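Local structure of possible adhesin (Caldicellulosiruptor kronotskyensis, 4WA0) at residues Val26-Val31 against Thr334-Met339; Gln291-Ser296 against Asn311-Ser316; Leu167-Gly172 against Ala191-Ser196; Asp150-Thr155 against Asn171-Ile176. The protein probably mediates attachment of the bacterium to cellulose, this chain being the beta-helical C-terminal domain of a tapirin that also binds magnesium. All blocks are in the same frame, centred on the assembly; numbering follows the deposited sequence.

Interaction 1: Val26-Val31 against Thr334-Met339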
loop_
_atom_site.group_PDB
_atom_site.type_symbol
_atom_site.label_atom_id
_atom_site.label_comp_id
_atom_site.label_asym_id
_atom_site.label_seq_id
_atom_site.Cartn_x
_atom_site.Cartn_y
_atom_site.Cartn_z
ATOM N N VAL A 26 1.724 -5.030 -8.686
ATOM C CA VAL A 26 2.062 -3.611 -8.993
ATOM C C VAL A 26 3.568 -3.469 -8.928
ATOM O O VAL A 26 4.197 -3.806 -7.906
ATOM C CB VAL A 26 1.447 -2.596 -8.033
ATOM C CG1 VAL A 26 1.822 -1.155 -8.457
ATOM C CG2 VAL A 26 -0.058 -2.697 -7.940
ATOM N N GLU A 27 4.128 -2.917 -10.017
ATOM C CA GLU A 27 5.550 -2.688 -10.125
ATOM C C GLU A 27 5.796 -1.245 -10.358
ATOM O O GLU A 27 5.339 -0.707 -11.409
ATOM C CB GLU A 27 6.095 -3.541 -11.304
ATOM C CG GLU A 27 7.530 -3.267 -11.726
ATOM C CD GLU A 27 8.587 -3.770 -10.783
ATOM O OE1 GLU A 27 8.305 -4.479 -9.830
ATOM O OE2 GLU A 27 9.762 -3.457 -11.013
ATOM N N ASN A 28 6.572 -0.630 -9.458
ATOM C CA ASN A 28 6.932 0.756 -9.484
ATOM C C ASN A 28 5.804 1.735 -9.184
ATOM O O ASN A 28 4.647 1.370 -9.020
ATOM C CB ASN A 28 7.646 1.132 -10.799
ATOM C CG ASN A 28 9.021 0.455 -10.907
ATOM O OD1 ASN A 28 9.704 0.238 -9.894
ATOM N ND2 ASN A 28 9.395 0.070 -12.100
ATOM N N GLY A 29 6.173 3.002 -9.052
ATOM C CA GLY A 29 5.265 4.008 -8.543
ATOM C C GLY A 29 4.919 3.882 -7.079
ATOM O O GLY A 29 5.492 3.091 -6.378
ATOM N N SER A 30 3.873 4.567 -6.696
ATOM C CA SER A 30 3.342 4.533 -5.315
ATOM C C SER A 30 1.849 4.225 -5.335
ATOM O O SER A 30 1.179 4.312 -6.389
ATOM C CB SER A 30 3.613 5.855 -4.670
ATOM O OG SER A 30 5.010 5.979 -4.431
ATOM N N VAL A 31 1.296 3.875 -4.175
ATOM C CA VAL A 31 -0.133 3.596 -4.055
ATOM C C VAL A 31 -0.639 4.490 -2.889
ATOM O O VAL A 31 -0.030 4.508 -1.787
ATOM C CB VAL A 31 -0.398 2.140 -3.690
ATOM C CG1 VAL A 31 -1.850 1.866 -3.344
ATOM C CG2 VAL A 31 0.048 1.210 -4.801
ATOM N N THR A 334 -1.973 -7.059 -13.562
ATOM C CA THR A 334 -0.601 -6.647 -13.436
ATOM C C THR A 334 -0.515 -5.226 -13.936
ATOM O O THR A 334 -0.969 -4.948 -15.064
ATOM C CB THR A 334 0.298 -7.553 -14.291
ATOM O OG1 THR A 334 0.349 -8.845 -13.676
ATOM C CG2 THR A 334 1.641 -7.033 -14.419
ATOM N N LEU A 335 -0.005 -4.345 -13.097
ATOM C CA LEU A 335 0.158 -2.921 -13.382
ATOM C C LEU A 335 1.624 -2.503 -13.208
ATOM O O LEU A 335 2.162 -2.489 -12.088
ATOM C CB LEU A 335 -0.786 -2.079 -12.536
ATOM C CG LEU A 335 -0.649 -0.542 -12.549
ATOM C CD1 LEU A 335 -0.848 0.002 -13.972
ATOM C CD2 LEU A 335 -1.631 0.079 -11.551
ATOM N N LYS A 336 2.251 -2.156 -14.330
ATOM C CA LYS A 336 3.586 -1.610 -14.302
ATOM C C LYS A 336 3.423 -0.117 -14.431
ATOM O O LYS A 336 2.997 0.399 -15.471
ATOM C CB LYS A 336 4.425 -2.104 -15.463
ATOM C CG LYS A 336 5.808 -1.471 -15.487
ATOM C CD LYS A 336 6.836 -2.304 -14.790
ATOM C CE LYS A 336 8.089 -2.517 -15.614
ATOM N NZ LYS A 336 8.930 -1.311 -15.774
ATOM N N TYR A 337 3.807 0.581 -13.393
ATOM C CA TYR A 337 3.689 2.042 -13.414
ATOM C C TYR A 337 4.480 2.713 -14.531
ATOM O O TYR A 337 5.656 2.383 -14.744
ATOM C CB TYR A 337 4.133 2.629 -12.081
ATOM C CG TYR A 337 4.197 4.152 -12.122
ATOM C CD1 TYR A 337 3.042 4.900 -12.144
ATOM C CD2 TYR A 337 5.396 4.822 -12.121
ATOM C CE1 TYR A 337 3.102 6.280 -12.185
ATOM C CE2 TYR A 337 5.451 6.203 -12.171
ATOM C CZ TYR A 337 4.271 6.948 -12.228
ATOM O OH TYR A 337 4.303 8.366 -12.238
ATOM N N GLN A 338 3.865 3.700 -15.201
ATOM C CA GLN A 338 4.612 4.580 -16.096
ATOM C C GLN A 338 4.058 5.966 -15.943
ATOM O O GLN A 338 2.841 6.145 -15.958
ATOM C CB GLN A 338 4.365 4.197 -17.545
ATOM C CG GLN A 338 4.756 2.788 -17.920
ATOM C CD GLN A 338 6.284 2.639 -17.990
ATOM O OE1 GLN A 338 7.048 3.623 -17.855
ATOM N NE2 GLN A 338 6.725 1.409 -18.145
HETATM N N MSE A 339 4.940 6.950 -15.842
HETATM C CA MSE A 339 4.530 8.359 -15.775
HETATM C C MSE A 339 3.926 8.770 -17.092
HETATM O O MSE A 339 4.483 8.459 -18.155
HETATM C CB MSE A 339 5.740 9.262 -15.489
HETATM C CG MSE A 339 5.422 10.745 -15.518
HETATM SE SE MSE A 339 4.693 11.339 -13.779
HETATM C CE MSE A 339 5.845 12.944 -13.752
#

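Interaction 2: Gln291-Ser296 against Asn311-Ser316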
loop_
_atom_site.group_PDB
_atom_site.type_symbol
_atom_site.label_atom_id
_atom_site.label_comp_id
_atom_site.label_asym_id
_atom_site.label_seq_id
_atom_site.Cartn_x
_atom_site.Cartn_y
_atom_site.Cartn_z
ATOM N N GLN A 291 0.606 2.641 -23.472
ATOM C CA GLN A 291 0.690 3.193 -22.156
ATOM C C GLN A 291 -0.679 3.778 -21.812
ATOM O O GLN A 291 -1.157 4.696 -22.475
ATOM C CB GLN A 291 1.733 4.249 -21.998
ATOM C CG GLN A 291 1.827 4.657 -20.531
ATOM C CD GLN A 291 2.944 5.578 -20.235
ATOM O OE1 GLN A 291 2.749 6.518 -19.485
ATOM N NE2 GLN A 291 4.146 5.311 -20.782
ATOM N N LEU A 292 -1.264 3.283 -20.745
ATOM C CA LEU A 292 -2.688 3.577 -20.463
ATOM C C LEU A 292 -2.896 4.164 -19.074
ATOM O O LEU A 292 -2.413 3.633 -18.113
ATOM C CB LEU A 292 -3.458 2.259 -20.555
ATOM C CG LEU A 292 -4.968 2.241 -20.299
ATOM C CD1 LEU A 292 -5.720 2.984 -21.386
ATOM C CD2 LEU A 292 -5.444 0.826 -20.245
ATOM N N HIS A 293 -3.677 5.250 -19.004
ATOM C CA HIS A 293 -4.019 5.902 -17.763
ATOM C C HIS A 293 -5.554 5.932 -17.670
ATOM O O HIS A 293 -6.175 6.463 -18.537
ATOM C CB HIS A 293 -3.421 7.282 -17.709
ATOM C CG HIS A 293 -1.947 7.253 -17.931
ATOM N ND1 HIS A 293 -1.092 6.932 -16.918
ATOM C CD2 HIS A 293 -1.192 7.367 -19.045
ATOM C CE1 HIS A 293 0.142 6.853 -17.389
ATOM N NE2 HIS A 293 0.103 7.093 -18.674
ATOM N N LEU A 294 -6.100 5.320 -16.626
ATOM C CA LEU A 294 -7.545 5.179 -16.460
ATOM C C LEU A 294 -7.904 6.102 -15.299
ATOM O O LEU A 294 -7.338 5.978 -14.189
ATOM C CB LEU A 294 -7.876 3.740 -16.068
ATOM C CG LEU A 294 -7.593 2.674 -17.123
ATOM C CD1 LEU A 294 -7.846 1.291 -16.528
ATOM C CD2 LEU A 294 -8.300 2.863 -18.460
ATOM N N ILE A 295 -8.834 7.022 -15.530
ATOM C CA ILE A 295 -9.254 8.000 -14.526
ATOM C C ILE A 295 -10.778 8.013 -14.442
ATOM O O ILE A 295 -11.444 8.180 -15.474
ATOM C CB ILE A 295 -8.736 9.398 -14.856
ATOM C CG1 ILE A 295 -7.212 9.342 -15.180
ATOM C CG2 ILE A 295 -9.053 10.350 -13.720
ATOM C CD1 ILE A 295 -6.562 10.651 -15.245
ATOM N N SER A 296 -11.269 7.760 -13.234
ATOM C CA SER A 296 -12.710 7.646 -12.961
ATOM C C SER A 296 -13.123 8.282 -11.646
ATOM O O SER A 296 -12.270 8.510 -10.690
ATOM C CB SER A 296 -13.054 6.182 -13.035
ATOM O OG SER A 296 -14.465 6.009 -13.058
ATOM N N ASN A 311 0.316 -1.164 -18.572
ATOM C CA ASN A 311 1.403 -0.231 -18.291
ATOM C C ASN A 311 0.843 1.174 -18.221
ATOM O O ASN A 311 0.168 1.583 -19.145
ATOM C CB ASN A 311 2.428 -0.242 -19.448
ATOM C CG ASN A 311 3.081 -1.603 -19.617
ATOM O OD1 ASN A 311 4.035 -1.918 -18.924
ATOM N ND2 ASN A 311 2.608 -2.373 -20.560
ATOM N N GLY A 312 1.044 1.881 -17.115
ATOM C CA GLY A 312 0.413 3.127 -16.877
ATOM C C GLY A 312 0.047 3.450 -15.462
ATOM O O GLY A 312 0.868 3.341 -14.561
ATOM N N SER A 313 -1.215 3.812 -15.255
ATOM C CA SER A 313 -1.676 4.141 -13.929
ATOM C C SER A 313 -3.190 4.175 -13.885
ATOM O O SER A 313 -3.871 4.257 -14.939
ATOM C CB SER A 313 -1.039 5.477 -13.452
ATOM O OG SER A 313 -1.618 6.623 -14.099
ATOM N N ILE A 314 -3.689 4.142 -12.661
ATOM C CA ILE A 314 -5.142 4.180 -12.308
ATOM C C ILE A 314 -5.379 5.236 -11.259
ATOM O O ILE A 314 -4.740 5.217 -10.170
ATOM C CB ILE A 314 -5.635 2.802 -11.764
ATOM C CG1 ILE A 314 -5.427 1.783 -12.795
ATOM C CG2 ILE A 314 -7.048 2.919 -11.231
ATOM C CD1 ILE A 314 -5.589 0.408 -12.203
ATOM N N ILE A 315 -6.317 6.174 -11.543
ATOM C CA ILE A 315 -6.625 7.294 -10.656
ATOM C C ILE A 315 -8.107 7.378 -10.443
ATOM O O ILE A 315 -8.855 7.471 -11.414
ATOM C CB ILE A 315 -6.102 8.623 -11.228
ATOM C CG1 ILE A 315 -4.595 8.543 -11.359
ATOM C CG2 ILE A 315 -6.469 9.813 -10.305
ATOM C CD1 ILE A 315 -3.986 9.617 -12.187
ATOM N N SER A 316 -8.523 7.313 -9.184
ATOM C CA SER A 316 -9.906 7.542 -8.873
ATOM C C SER A 316 -10.003 8.851 -8.125
ATOM O O SER A 316 -9.228 9.115 -7.192
ATOM C CB SER A 316 -10.393 6.465 -7.933
ATOM O OG SER A 316 -11.525 6.922 -7.157
#

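Interaction 3: Leu167-Gly172 against Ala191-Ser196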
loop_
_atom_site.group_PDB
_atom_site.type_symbol
_atom_site.label_atom_id
_atom_site.label_comp_id
_atom_site.label_asym_id
_atom_site.label_seq_id
_atom_site.Cartn_x
_atom_site.Cartn_y
_atom_site.Cartn_z
ATOM N N LEU A 167 6.292 -4.458 27.219
ATOM C CA LEU A 167 6.531 -5.668 26.473
ATOM C C LEU A 167 5.796 -6.816 27.079
ATOM O O LEU A 167 5.857 -7.008 28.321
ATOM C CB LEU A 167 8.011 -5.952 26.454
ATOM C CG LEU A 167 8.424 -7.201 25.682
ATOM C CD1 LEU A 167 8.130 -7.180 24.183
ATOM C CD2 LEU A 167 9.869 -7.548 25.984
ATOM N N VAL A 168 5.047 -7.579 26.259
ATOM C CA VAL A 168 4.424 -8.780 26.693
ATOM C C VAL A 168 4.783 -9.848 25.690
ATOM O O VAL A 168 4.529 -9.664 24.451
ATOM C CB VAL A 168 2.894 -8.604 26.778
ATOM C CG1 VAL A 168 2.217 -9.918 27.004
ATOM C CG2 VAL A 168 2.487 -7.560 27.832
ATOM N N VAL A 169 5.328 -10.952 26.175
ATOM C CA VAL A 169 5.650 -12.093 25.320
ATOM C C VAL A 169 5.185 -13.378 26.038
ATOM O O VAL A 169 5.584 -13.656 27.190
ATOM C CB VAL A 169 7.183 -12.206 25.044
ATOM C CG1 VAL A 169 7.488 -13.404 24.150
ATOM C CG2 VAL A 169 7.768 -10.929 24.459
ATOM N N ARG A 170 4.338 -14.152 25.384
ATOM C CA ARG A 170 3.757 -15.343 26.023
ATOM C C ARG A 170 3.269 -16.325 25.012
ATOM O O ARG A 170 3.175 -16.018 23.861
ATOM C CB ARG A 170 2.615 -14.926 26.976
ATOM C CG ARG A 170 1.497 -14.161 26.398
ATOM C CD ARG A 170 0.362 -14.058 27.422
ATOM N NE ARG A 170 -0.698 -13.216 26.973
ATOM C CZ ARG A 170 -1.624 -13.562 26.090
ATOM N NH1 ARG A 170 -1.683 -14.804 25.585
ATOM N NH2 ARG A 170 -2.521 -12.665 25.747
ATOM N N ASN A 171 2.865 -17.515 25.469
ATOM C CA ASN A 171 2.275 -18.492 24.652
ATOM C C ASN A 171 3.162 -18.963 23.492
ATOM O O ASN A 171 2.754 -18.965 22.327
ATOM C CB ASN A 171 0.911 -18.036 24.185
ATOM C CG ASN A 171 -0.153 -18.279 25.199
ATOM O OD1 ASN A 171 -0.552 -17.381 25.960
ATOM N ND2 ASN A 171 -0.638 -19.516 25.241
ATOM N N GLY A 172 4.391 -19.364 23.825
ATOM C CA GLY A 172 5.275 -19.952 22.838
ATOM C C GLY A 172 5.925 -18.987 21.866
ATOM O O GLY A 172 6.251 -19.362 20.788
ATOM N N ALA A 191 7.548 -12.077 34.729
ATOM C CA ALA A 191 8.596 -13.118 34.613
ATOM C C ALA A 191 8.538 -13.914 33.332
ATOM O O ALA A 191 9.547 -14.209 32.755
ATOM C CB ALA A 191 8.645 -14.045 35.820
ATOM N N SER A 192 7.329 -14.263 32.905
ATOM C CA SER A 192 7.200 -15.090 31.711
ATOM C C SER A 192 7.767 -14.386 30.478
ATOM O O SER A 192 8.547 -14.965 29.691
ATOM C CB SER A 192 5.749 -15.476 31.445
ATOM O OG SER A 192 5.343 -16.518 32.327
ATOM N N THR A 193 7.426 -13.112 30.376
ATOM C CA THR A 193 7.948 -12.287 29.299
ATOM C C THR A 193 9.461 -12.274 29.326
ATOM O O THR A 193 10.110 -12.501 28.311
ATOM C CB THR A 193 7.377 -10.869 29.369
ATOM O OG1 THR A 193 5.952 -10.893 29.113
ATOM C CG2 THR A 193 8.068 -9.950 28.478
ATOM N N ILE A 194 10.011 -11.980 30.489
ATOM C CA ILE A 194 11.470 -11.880 30.577
ATOM C C ILE A 194 12.151 -13.202 30.133
ATOM O O ILE A 194 13.155 -13.198 29.428
ATOM C CB ILE A 194 11.906 -11.413 31.991
ATOM C CG1 ILE A 194 11.413 -9.983 32.224
ATOM C CG2 ILE A 194 13.429 -11.601 32.193
ATOM C CD1 ILE A 194 11.708 -9.445 33.629
ATOM N N ILE A 195 11.631 -14.357 30.562
ATOM C CA ILE A 195 12.220 -15.641 30.214
ATOM C C ILE A 195 11.996 -16.027 28.732
ATOM O O ILE A 195 12.574 -17.025 28.256
ATOM C CB ILE A 195 11.763 -16.754 31.213
ATOM C CG1 ILE A 195 10.328 -17.176 30.941
ATOM C CG2 ILE A 195 11.928 -16.244 32.651
ATOM C CD1 ILE A 195 9.765 -18.310 31.763
ATOM N N SER A 196 11.170 -15.235 28.016
ATOM C CA SER A 196 10.923 -15.411 26.593
ATOM C C SER A 196 11.796 -14.527 25.709
ATOM O O SER A 196 11.659 -14.568 24.493
ATOM C CB SER A 196 9.451 -15.143 26.277
ATOM O OG SER A 196 8.617 -16.022 26.925
HETATM O O HOH W 1 4.967 -8.667 30.574
#

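Interaction 4: Asp150-Thr155 against Asn171-Ile176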
loop_
_atom_site.group_PDB
_atom_site.type_symbol
_atom_site.label_atom_id
_atom_site.label_comp_id
_atom_site.label_asym_id
_atom_site.label_seq_id
_atom_site.Cartn_x
_atom_site.Cartn_y
_atom_site.Cartn_z
ATOM N N ASP A 150 1.319 -16.290 21.092
ATOM C CA ASP A 150 0.702 -17.367 20.352
ATOM C C ASP A 150 1.603 -17.859 19.219
ATOM O O ASP A 150 1.109 -18.384 18.176
ATOM C CB ASP A 150 -0.690 -16.966 19.844
ATOM C CG ASP A 150 -1.671 -16.644 20.952
ATOM O OD1 ASP A 150 -1.464 -16.985 22.162
ATOM O OD2 ASP A 150 -2.718 -16.033 20.650
ATOM N N GLY A 151 2.919 -17.780 19.427
ATOM C CA GLY A 151 3.858 -18.308 18.484
ATOM C C GLY A 151 4.606 -17.319 17.620
ATOM O O GLY A 151 5.525 -17.721 16.884
ATOM N N ALA A 152 4.193 -16.036 17.708
ATOM C CA ALA A 152 4.816 -14.972 16.997
ATOM C C ALA A 152 6.227 -14.789 17.505
ATOM O O ALA A 152 6.511 -15.112 18.673
ATOM C CB ALA A 152 4.008 -13.699 17.102
ATOM N N THR A 153 7.111 -14.308 16.659
ATOM C CA THR A 153 8.433 -13.862 17.073
ATOM C C THR A 153 8.764 -12.430 16.603
ATOM O O THR A 153 8.254 -11.976 15.581
ATOM C CB THR A 153 9.616 -14.783 16.672
ATOM O OG1 THR A 153 9.903 -14.730 15.279
ATOM C CG2 THR A 153 9.234 -16.251 16.970
ATOM N N VAL A 154 9.659 -11.784 17.328
ATOM C CA VAL A 154 10.225 -10.488 16.963
ATOM C C VAL A 154 11.737 -10.602 17.141
ATOM O O VAL A 154 12.244 -11.081 18.179
ATOM C CB VAL A 154 9.660 -9.306 17.785
ATOM C CG1 VAL A 154 10.403 -8.050 17.438
ATOM C CG2 VAL A 154 8.146 -9.105 17.515
ATOM N N THR A 155 12.444 -10.156 16.120
ATOM C CA THR A 155 13.916 -10.106 16.101
ATOM C C THR A 155 14.375 -8.698 15.979
ATOM O O THR A 155 13.972 -7.994 15.036
ATOM C CB THR A 155 14.496 -10.960 14.979
ATOM O OG1 THR A 155 14.090 -12.313 15.165
ATOM C CG2 THR A 155 15.997 -10.955 15.007
ATOM N N ASN A 171 2.865 -17.515 25.469
ATOM C CA ASN A 171 2.275 -18.492 24.652
ATOM C C ASN A 171 3.162 -18.963 23.492
ATOM O O ASN A 171 2.754 -18.965 22.327
ATOM C CB ASN A 171 0.911 -18.036 24.185
ATOM C CG ASN A 171 -0.153 -18.279 25.199
ATOM O OD1 ASN A 171 -0.552 -17.381 25.960
ATOM N ND2 ASN A 171 -0.638 -19.516 25.241
ATOM N N GLY A 172 4.391 -19.364 23.825
ATOM C CA GLY A 172 5.275 -19.952 22.838
ATOM C C GLY A 172 5.925 -18.987 21.866
ATOM O O GLY A 172 6.251 -19.362 20.788
ATOM N N SER A 173 6.077 -17.735 22.295
ATOM C CA SER A 173 6.608 -16.639 21.518
ATOM C C SER A 173 7.957 -16.275 22.035
ATOM O O SER A 173 8.371 -16.681 23.124
ATOM C CB SER A 173 5.652 -15.483 21.577
ATOM O OG SER A 173 4.533 -15.776 20.768
ATOM N N ARG A 174 8.657 -15.498 21.239
ATOM C CA ARG A 174 10.049 -15.122 21.557
ATOM C C ARG A 174 10.317 -13.724 21.082
ATOM O O ARG A 174 9.717 -13.279 20.088
ATOM C CB ARG A 174 11.092 -16.001 20.840
ATOM C CG ARG A 174 11.261 -17.398 21.411
ATOM C CD ARG A 174 12.454 -18.073 20.707
ATOM N NE ARG A 174 12.229 -18.226 19.268
ATOM C CZ ARG A 174 13.157 -18.553 18.374
ATOM N NH1 ARG A 174 14.422 -18.796 18.757
ATOM N NH2 ARG A 174 12.807 -18.648 17.080
ATOM N N LEU A 175 11.186 -13.057 21.834
ATOM C CA LEU A 175 11.768 -11.785 21.394
ATOM C C LEU A 175 13.277 -12.054 21.373
ATOM O O LEU A 175 13.842 -12.502 22.411
ATOM C CB LEU A 175 11.403 -10.588 22.261
ATOM C CG LEU A 175 12.275 -9.331 22.007
ATOM C CD1 LEU A 175 11.835 -8.714 20.750
ATOM C CD2 LEU A 175 12.036 -8.313 23.112
ATOM N N ILE A 176 13.910 -11.830 20.202
ATOM C CA ILE A 176 15.321 -12.121 20.003
ATOM C C ILE A 176 16.107 -10.846 19.804
ATOM O O ILE A 176 15.725 -10.017 18.930
ATOM C CB ILE A 176 15.494 -13.043 18.796
ATOM C CG1 ILE A 176 14.673 -14.314 19.007
ATOM C CG2 ILE A 176 16.994 -13.318 18.568
ATOM C CD1 ILE A 176 13.962 -14.832 17.777
HETATM O O HOH W 2 8.074 -18.673 18.972
#

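Interaction 1: Val26-Val31 against Thr334-Met339
Glu27 and Tyr337 are joined through their backbones: Tyr337 N donates to Glu27 O at 2.8 Å, and Glu27 N donates to Leu335 O at 2.9 Å with an N-H...O angle of 167°. Strand 24-27 thereby runs parallel to strand 333-337, one coil of the beta-helix against another, although some three hundred residues of chain lie between them.

Just past these bonds the chain turns at Asn28 and Gly29 and packs compactly on the Tyr337 ring. The Gly29 CA lies over one face of that ring in a CH-pi contact, 4.1 Å from the centroid, and it approaches ring atom CG to 3.7 Å. Tyr337 CG is anti to the backbone N (chi1 173°), which starts the ring under the glycine; the hydroxyl is then tied to Leu8 O. On the buried face, Val26 and Leu335 pack against Ala11 and Ile12 of strand 10-14.

The opposite face is partly exposed. Glu27 and Lys336 run alongside each other in the same direction, and in the lysine conformer given their aliphatic parts touch, Glu27 CG to Lys336 CD 3.3 Å. Their charged ends part, Glu27 OE2 and Lys336 NZ staying 5.3 Å apart. Glu27 OE1 is bonded instead to Asn46, and Asn28 OD1 to Arg74. Backbone bonds and an aromatic-glycine contact thus join the coils, while the nearby opposite charges probably contribute only a diffuse attraction.

Interaction 2: Gln291-Ser296 against Asn311-Ser316
Strands 291-296 and 313-316, on neighbouring coils of the beta-helix, run parallel with axes 4.8 Å apart and 10° between them, and five backbone hydrogen bonds alternate across the pair from Asn311 O to Ser296 N. At the corner, Leu292 O receives Ser313 N. Gly312, having no side chain, lets its CA approach the same oxygen, Leu292 O, to 3.1 Å; a CB there would clash with it.

On one face, His293 ND1 and Ser313 OG are 2.9 Å apart in a nearly straight bond in which either could donate. The hydroxyl sits at the edge of the imidazole, in its plane, having been placed between the backbone N and the carbonyl carbon (chi1 74°). Further along this face, Ile295 and Ile315 run together, CD1 to CD1 4.1 Å. The other face carries Leu294, whose side chain is about 12 Å from the bound magnesium ion, and Ile314, which also packs on Leu333, Leu335 and Phe321. Ser296 OG, on that side too, is hydrogen-bonded to Gly263 O.

Bonding to Ser313 gives the buried imidazole nitrogen ND1 a partner beside the Ile295-Ile315 pair and should limit rotation of the ring.

Interaction 3: Leu167-Gly172 against Ala191-Ser196
Val169 and Thr193 meet through a straight hydrogen bond: Val169 N donates to Thr193 OG1 at 3.0 Å, with an angle of 173°. The same hydroxyl oxygen accepts a second hydrogen from a water at 2.8 Å, and that water's other hydrogen goes to Leu167 O at 2.9 Å, bridging helix and strand. OG1 is anti to the carbonyl carbon (chi1 -66°), and the methyl CG2 takes the position anti to the backbone N. From there CG2 rests on Leu167 CD2 at 3.9 Å and on Val169 CG2 at 4.1 Å, the Val169 and Thr193 side chains crossing at about a right angle. One turn on, Ser196 CB presses against Val169 CG1 at 3.4 Å, tighter than usual for two carbons.

The next shell fixes both partners. Thr193 OG1 is also hydrogen-bonded to Asp190 OD1, from the residue just ahead of the helix, so one oxygen is gripped by three groups. On the strand side, Val168 is tied by backbone bonds to Leu146 and Val148, and beyond the helix Ser196 is bonded through its backbone to Leu175.

Helix 191-195 thus crosses strand segment 167-170 at 78°, OG1 and CG2 of its buried threonine touching the strand. The helix takes the place of the next strand on this face and covers the edge of 166-170, consistent with the capping of parallel beta-helix ends.

Interaction 4: Asp150-Thr155 against Asn171-Ile176
Ser173 OG is gripped by Gly151 N, which donates to it at 2.9 Å along a bent path, and this bond links two successive turns of the parallel beta-helix. For the hydroxyl's own proton, Ala152 O and Arg170 O are weak alternatives. In those turns Asp150-Gly151 and Asn171-Gly172 all have positive phi, one pair following the other in the neighbouring coil. The Asp150 and Asn171 side chains lie alongside each other, OD1 of Asp150 being 3.3 Å from CB of Asn171, with the carboxylate and amide planes 78° apart. A water donates to Gly172 O at 2.7 Å and, weakly, to Gly151 O.

Past the turn the chains become parallel strands. A weak bond from Arg174 N to Ala152 O leads in, then Val154 N binds Arg174 O, and Ile176 N donates to Val154 O at 2.7 Å and 167°. Toward the inside, Val154 CG1 packs on Leu175 CD1 at 3.7 Å, and Val154 also reaches Met134 and Leu127. Outside, Thr153 OG1 is bonded to Asn133 of the coil before. Ile176 CG1 is anti to the carbonyl carbon (chi1 -57°); beyond it, CD1 comes to 3.6 Å from Thr155 OG1.

Interactions 1 and 2 lie together toward the magnesium end of the beta-helix, their centres about 10 Å apart, and they touch where Lys336 O probably accepts a hydrogen bond from Gly312 N. Interactions 3 and 4 sit on the other side of the chain's centre and share Asn171 and Gly172 in the turn between strands 166-170 and 174-177. Interactions 1 and 4 reach the same run of parallel strands, about 35 Å apart centre to centre. Interaction 2 is the most buried, pairing two strands with one His-Ser bond among their aliphatic contacts; interactions 1 and 4 combine a buried face with a polar outer one. Interaction 3 alone sets a helix on a strand, through a hydroxyl, a water and accompanying aliphatic packing.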